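Local coordinates for protein oxidoreductase, Gfo/Idh/MocA family (Vibrio cholerae, PDB 1XEA) that probably catalyses an NAD(P)-dependent oxidation or reduction of a still undefined substrate, using a nucleotide-binding Rossmann domain, at residues R161-F165 with D166-H170; V254-K257 with D258-M262. All coordinates share one frame; numbering follows the deposited sequence.

In the fold
Both interactions are local and come in series along the chain, first 161-170 and later 254-262. Their centres lie 28 Å apart and their nearest atoms about 13 Å, so they do not touch. Each belongs to the part of the fold built round the mixed eight-stranded sheet. Interaction 1 is a buried, irregular piece of helix 160-175, about 11 Å from the centre of the chain, between that sheet and helix 286-311; it also meets the loop after strand 90-93 of the parallel, nucleotide-binding sheet. Interaction 2 lies about 21 Å from the centre, at the surface, where outermost strand 250-255 runs out toward helix 262-265, against a second subunit.

Interaction 1 of 2, residues R161-F165 with D166-H170; sequences RTFVF and DDFIH
Phe163 O accepts the N-H of Phe168, five residues on, over 2.9 Å. The N-H...O angle is 168°, so the bond is nearly straight, and the donor sits almost on the line of the carbonyl. One residue later Ile169 N reaches Val164 O in the same i to i+5 spacing, in the carbonyl plane but more bent. Just before them, Asp166 N gives an ordinary i to i+4 bond of 2.8 Å to Thr162 O. The change from four to five residues identifies a wide, pi-type turn inside an alpha helix, and the short axes of 161-165 and 166-170 differ by 30°, consistent with the helix being kinked here. The CG2 methyl of Ile169 also rests against a backbone carbonyl, 3.4 Å from Phe165 O.

Apolar packing across the widened turn is light. Phe163 CD2 meets CB of Phe168 at 4.2 Å, and Val164 CG1 lies 4.5 Å from CD2 of the Phe168 ring. With CG anti to the backbone N in Phe168 (chi1 -170°), the ring is carried away from the preceding turn, although its CB faces that turn.

Among the polar side chains, Asp166 crosses Thr162 and brings OD2 to 3.4 Å from the CG2 methyl, a contact without a hydrogen bond; Thr162 OG1 bonds instead to Asp159. Buried Asp167 forms salt bridges through OD2 with Arg153 and Arg217.

Helix 160-175 is packed on several sides. Phe163 and Phe168 lie on strands 196-206 and 209-216, through Leu200 and Met215 among others, while Val164 and Phe165 meet Cys303 of helix 286-311. Asp166 and His170 touch Pro95 and Lys94, in the loop after strand 90-93 of the Rossmann sheet.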
loop_
_atom_site.group_PDB
_atom_site.type_symbol
_atom_site.label_atom_id
_atom_site.label_comp_id
_atom_site.label_asym_id
_atom_site.label_seq_id
_atom_site.Cartn_x
_atom_site.Cartn_y
_atom_site.Cartn_z
ATOM N N ARG A 161 -30.772 7.685 -17.289
ATOM C CA ARG A 161 -30.253 8.761 -18.119
ATOM C C ARG A 161 -29.058 9.478 -17.522
ATOM O O ARG A 161 -27.950 9.364 -18.034
ATOM C CB ARG A 161 -31.354 9.774 -18.403
ATOM C CG ARG A 161 -32.338 9.321 -19.462
ATOM C CD ARG A 161 -31.822 9.628 -20.842
ATOM N NE ARG A 161 -32.138 8.558 -21.770
ATOM C CZ ARG A 161 -31.918 8.624 -23.076
ATOM N NH1 ARG A 161 -31.386 9.719 -23.607
ATOM N NH2 ARG A 161 -32.216 7.586 -23.849
ATOM N N THR A 162 -29.283 10.230 -16.453
ATOM C CA THR A 162 -28.206 10.976 -15.825
ATOM C C THR A 162 -26.992 10.105 -15.561
ATOM O O THR A 162 -25.870 10.450 -15.926
ATOM C CB THR A 162 -28.653 11.573 -14.495
ATOM O OG1 THR A 162 -29.830 12.361 -14.700
ATOM C CG2 THR A 162 -27.556 12.454 -13.920
ATOM N N PHE A 163 -27.231 8.979 -14.904
ATOM C CA PHE A 163 -26.179 8.032 -14.567
ATOM C C PHE A 163 -25.307 7.722 -15.781
ATOM O O PHE A 163 -24.087 7.748 -15.689
ATOM C CB PHE A 163 -26.825 6.751 -14.039
ATOM C CG PHE A 163 -25.853 5.714 -13.542
ATOM C CD1 PHE A 163 -25.810 5.387 -12.191
ATOM C CD2 PHE A 163 -25.086 4.971 -14.428
ATOM C CE1 PHE A 163 -25.031 4.336 -11.733
ATOM C CE2 PHE A 163 -24.303 3.917 -13.972
ATOM C CZ PHE A 163 -24.284 3.598 -12.622
ATOM N N VAL A 164 -25.930 7.442 -16.919
ATOM C CA VAL A 164 -25.165 7.110 -18.104
ATOM C C VAL A 164 -24.568 8.295 -18.837
ATOM O O VAL A 164 -23.358 8.358 -19.034
ATOM C CB VAL A 164 -25.997 6.301 -19.111
ATOM C CG1 VAL A 164 -25.154 5.954 -20.328
ATOM C CG2 VAL A 164 -26.506 5.026 -18.460
ATOM N N PHE A 165 -25.394 9.242 -19.250
ATOM C CA PHE A 165 -24.856 10.372 -19.987
ATOM C C PHE A 165 -23.981 11.333 -19.197
ATOM O O PHE A 165 -23.051 11.915 -19.751
ATOM C CB PHE A 165 -25.981 11.140 -20.681
ATOM C CG PHE A 165 -26.383 10.547 -21.998
ATOM C CD1 PHE A 165 -27.192 9.418 -22.053
ATOM C CD2 PHE A 165 -25.924 11.093 -23.185
ATOM C CE1 PHE A 165 -27.533 8.842 -23.272
ATOM C CE2 PHE A 165 -26.261 10.522 -24.405
ATOM C CZ PHE A 165 -27.066 9.396 -24.445
ATOM N N ASP A 166 -24.246 11.498 -17.910
ATOM C CA ASP A 166 -23.440 12.430 -17.134
ATOM C C ASP A 166 -22.350 11.803 -16.269
ATOM O O ASP A 166 -21.601 12.514 -15.597
ATOM C CB ASP A 166 -24.348 13.301 -16.266
ATOM C CG ASP A 166 -25.355 14.077 -17.086
ATOM O OD1 ASP A 166 -24.937 14.897 -17.940
ATOM O OD2 ASP A 166 -26.571 13.864 -16.881
ATOM N N ASP A 167 -22.234 10.480 -16.300
ATOM C CA ASP A 167 -21.238 9.821 -15.470
ATOM C C ASP A 167 -20.553 8.646 -16.150
ATOM O O ASP A 167 -19.387 8.741 -16.539
ATOM C CB ASP A 167 -21.906 9.359 -14.177
ATOM C CG ASP A 167 -20.993 9.461 -12.984
ATOM O OD1 ASP A 167 -19.875 9.995 -13.131
ATOM O OD2 ASP A 167 -21.395 9.017 -11.890
ATOM N N PHE A 168 -21.289 7.545 -16.287
ATOM C CA PHE A 168 -20.785 6.317 -16.895
ATOM C C PHE A 168 -20.064 6.572 -18.208
ATOM O O PHE A 168 -19.173 5.820 -18.606
ATOM C CB PHE A 168 -21.933 5.341 -17.136
ATOM C CG PHE A 168 -21.482 3.979 -17.540
ATOM C CD1 PHE A 168 -20.813 3.161 -16.633
ATOM C CD2 PHE A 168 -21.712 3.508 -18.831
ATOM C CE1 PHE A 168 -20.377 1.888 -17.003
ATOM C CE2 PHE A 168 -21.281 2.233 -19.216
ATOM C CZ PHE A 168 -20.609 1.416 -18.301
ATOM N N ILE A 169 -20.452 7.644 -18.884
ATOM C CA ILE A 169 -19.834 7.981 -20.154
ATOM C C ILE A 169 -18.338 8.197 -19.975
ATOM O O ILE A 169 -17.576 8.040 -20.914
ATOM C CB ILE A 169 -20.480 9.239 -20.762
ATOM C CG1 ILE A 169 -20.133 9.325 -22.249
ATOM C CG2 ILE A 169 -20.001 10.477 -20.026
ATOM C CD1 ILE A 169 -21.097 10.161 -23.033
ATOM N N HIS A 170 -17.924 8.557 -18.767
ATOM C CA HIS A 170 -16.516 8.767 -18.516
ATOM C C HIS A 170 -15.770 7.455 -18.708
ATOM O O HIS A 170 -14.964 7.321 -19.624
ATOM C CB HIS A 170 -16.283 9.290 -17.106
ATOM C CG HIS A 170 -16.267 10.780 -17.011
ATOM N ND1 HIS A 170 -15.496 11.567 -17.840
ATOM C CD2 HIS A 170 -16.929 11.632 -16.193
ATOM C CE1 HIS A 170 -15.688 12.838 -17.540
ATOM N NE2 HIS A 170 -16.553 12.906 -16.544
#

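Interaction 2 of 2, residues V254-K257 with D258-M262; sequences VALK and DWTPM
Thr260 turns its side chain back on Leu256 and Lys257, and this is the close-packed part of the bend. Its hydroxyl donates to Lys257 O over 2.5 Å, from well above the carbonyl plane (48° out of it), so a side chain bonds back to the backbone three residues earlier. The torsion of Thr260, chi1 -58°, sets OG1 anti to the carbonyl carbon and CG2 anti to the backbone N. The methyl can then meet Leu256, whose CD2 lies 3.7 Å from Thr260 CG2. These two side chains cross at about a right angle, and the polar and apolar contacts of Thr260 lie together on the inner side of the bend.

Exposed Lys257 forms the looser side: it touches Thr260 through CB, 3.9 Å from OG1, and then extends its chain away from the turn. Asp258 and Trp259 are turned to the second subunit instead. Asp258 OD1 receives a weak bond from Trp259 N at 2.8 Å and has a stronger partner in Lys266 of the second subunit, a salt bridge. Trp259 has a left-handed backbone and carries its indole away from 254-257; Lys16 and Lys266 of the second subunit make cation-pi contacts with it.

The bend follows strand 250-255, whose pairing with 242-247 includes a backbone bond between Val254 and Gly243. Beyond it, Pro261 takes the N-cap position of helix 262-265, where selenomethionine Met262 packs on Met262 of the second subunit.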
loop_
_atom_site.group_PDB
_atom_site.type_symbol
_atom_site.label_atom_id
_atom_site.label_comp_id
_atom_site.label_asym_id
_atom_site.label_seq_id
_atom_site.Cartn_x
_atom_site.Cartn_y
_atom_site.Cartn_z
ATOM N N VAL A 254 4.747 3.315 -10.112
ATOM C CA VAL A 254 4.835 4.300 -11.191
ATOM C C VAL A 254 4.009 5.489 -10.721
ATOM O O VAL A 254 2.828 5.341 -10.398
ATOM C CB VAL A 254 4.231 3.812 -12.548
ATOM C CG1 VAL A 254 5.134 2.795 -13.213
ATOM C CG2 VAL A 254 2.844 3.248 -12.333
ATOM N N ALA A 255 4.613 6.670 -10.677
ATOM C CA ALA A 255 3.868 7.837 -10.216
ATOM C C ALA A 255 4.092 9.096 -11.033
ATOM O O ALA A 255 5.029 9.199 -11.820
ATOM C CB ALA A 255 4.180 8.114 -8.744
ATOM N N LEU A 256 3.206 10.055 -10.820
ATOM C CA LEU A 256 3.254 11.322 -11.507
ATOM C C LEU A 256 4.346 12.173 -10.870
ATOM O O LEU A 256 4.530 12.132 -9.655
ATOM C CB LEU A 256 1.903 12.005 -11.361
ATOM C CG LEU A 256 1.657 13.283 -12.148
ATOM C CD1 LEU A 256 1.801 13.022 -13.661
ATOM C CD2 LEU A 256 0.265 13.760 -11.832
ATOM N N LYS A 257 5.074 12.928 -11.688
ATOM C CA LYS A 257 6.136 13.792 -11.191
ATOM C C LYS A 257 5.580 14.702 -10.098
ATOM O O LYS A 257 4.407 15.073 -10.125
ATOM C CB LYS A 257 6.689 14.647 -12.330
ATOM C CG LYS A 257 8.193 14.622 -12.455
ATOM C CD LYS A 257 8.647 15.292 -13.744
ATOM C CE LYS A 257 10.088 14.910 -14.089
ATOM N NZ LYS A 257 10.597 15.561 -15.331
ATOM N N ASP A 258 6.423 15.066 -9.138
ATOM C CA ASP A 258 5.995 15.929 -8.053
ATOM C C ASP A 258 5.801 17.361 -8.549
ATOM O O ASP A 258 6.367 17.765 -9.565
ATOM C CB ASP A 258 7.025 15.885 -6.921
ATOM C CG ASP A 258 6.525 16.544 -5.643
ATOM O OD1 ASP A 258 5.303 16.627 -5.451
ATOM O OD2 ASP A 258 7.354 16.967 -4.817
ATOM N N TRP A 259 4.997 18.120 -7.809
ATOM C CA TRP A 259 4.666 19.515 -8.115
ATOM C C TRP A 259 3.856 19.664 -9.386
ATOM O O TRP A 259 3.854 20.718 -10.021
ATOM C CB TRP A 259 5.910 20.395 -8.201
ATOM C CG TRP A 259 6.448 20.754 -6.866
ATOM C CD1 TRP A 259 7.260 19.994 -6.087
ATOM C CD2 TRP A 259 6.176 21.949 -6.123
ATOM N NE1 TRP A 259 7.514 20.634 -4.902
ATOM C CE2 TRP A 259 6.862 21.833 -4.895
ATOM C CE3 TRP A 259 5.423 23.099 -6.375
ATOM C CZ2 TRP A 259 6.813 22.831 -3.911
ATOM C CZ3 TRP A 259 5.376 24.094 -5.391
ATOM C CH2 TRP A 259 6.070 23.946 -4.174
ATOM N N THR A 260 3.152 18.604 -9.747
ATOM C CA THR A 260 2.303 18.633 -10.917
ATOM C C THR A 260 0.973 19.179 -10.432
ATOM O O THR A 260 0.413 18.665 -9.476
ATOM C CB THR A 260 2.094 17.222 -11.451
ATOM O OG1 THR A 260 3.367 16.651 -11.766
ATOM C CG2 THR A 260 1.211 17.235 -12.686
ATOM N N PRO A 261 0.450 20.236 -11.067
ATOM C CA PRO A 261 -0.837 20.754 -10.591
ATOM C C PRO A 261 -1.959 19.715 -10.641
ATOM O O PRO A 261 -1.990 18.872 -11.529
ATOM C CB PRO A 261 -1.084 21.974 -11.490
ATOM C CG PRO A 261 -0.236 21.715 -12.689
ATOM C CD PRO A 261 1.000 21.089 -12.129
HETATM N N MSE A 262 -2.853 19.778 -9.657
HETATM C CA MSE A 262 -3.972 18.851 -9.532
HETATM C C MSE A 262 -4.810 18.762 -10.793
HETATM O O MSE A 262 -5.088 17.666 -11.284
HETATM C CB MSE A 262 -4.842 19.266 -8.340
HETATM C CG MSE A 262 -6.067 18.409 -8.062
HETATM SE SE MSE A 262 -7.626 18.939 -9.055
HETATM C CE MSE A 262 -7.905 20.672 -8.251
#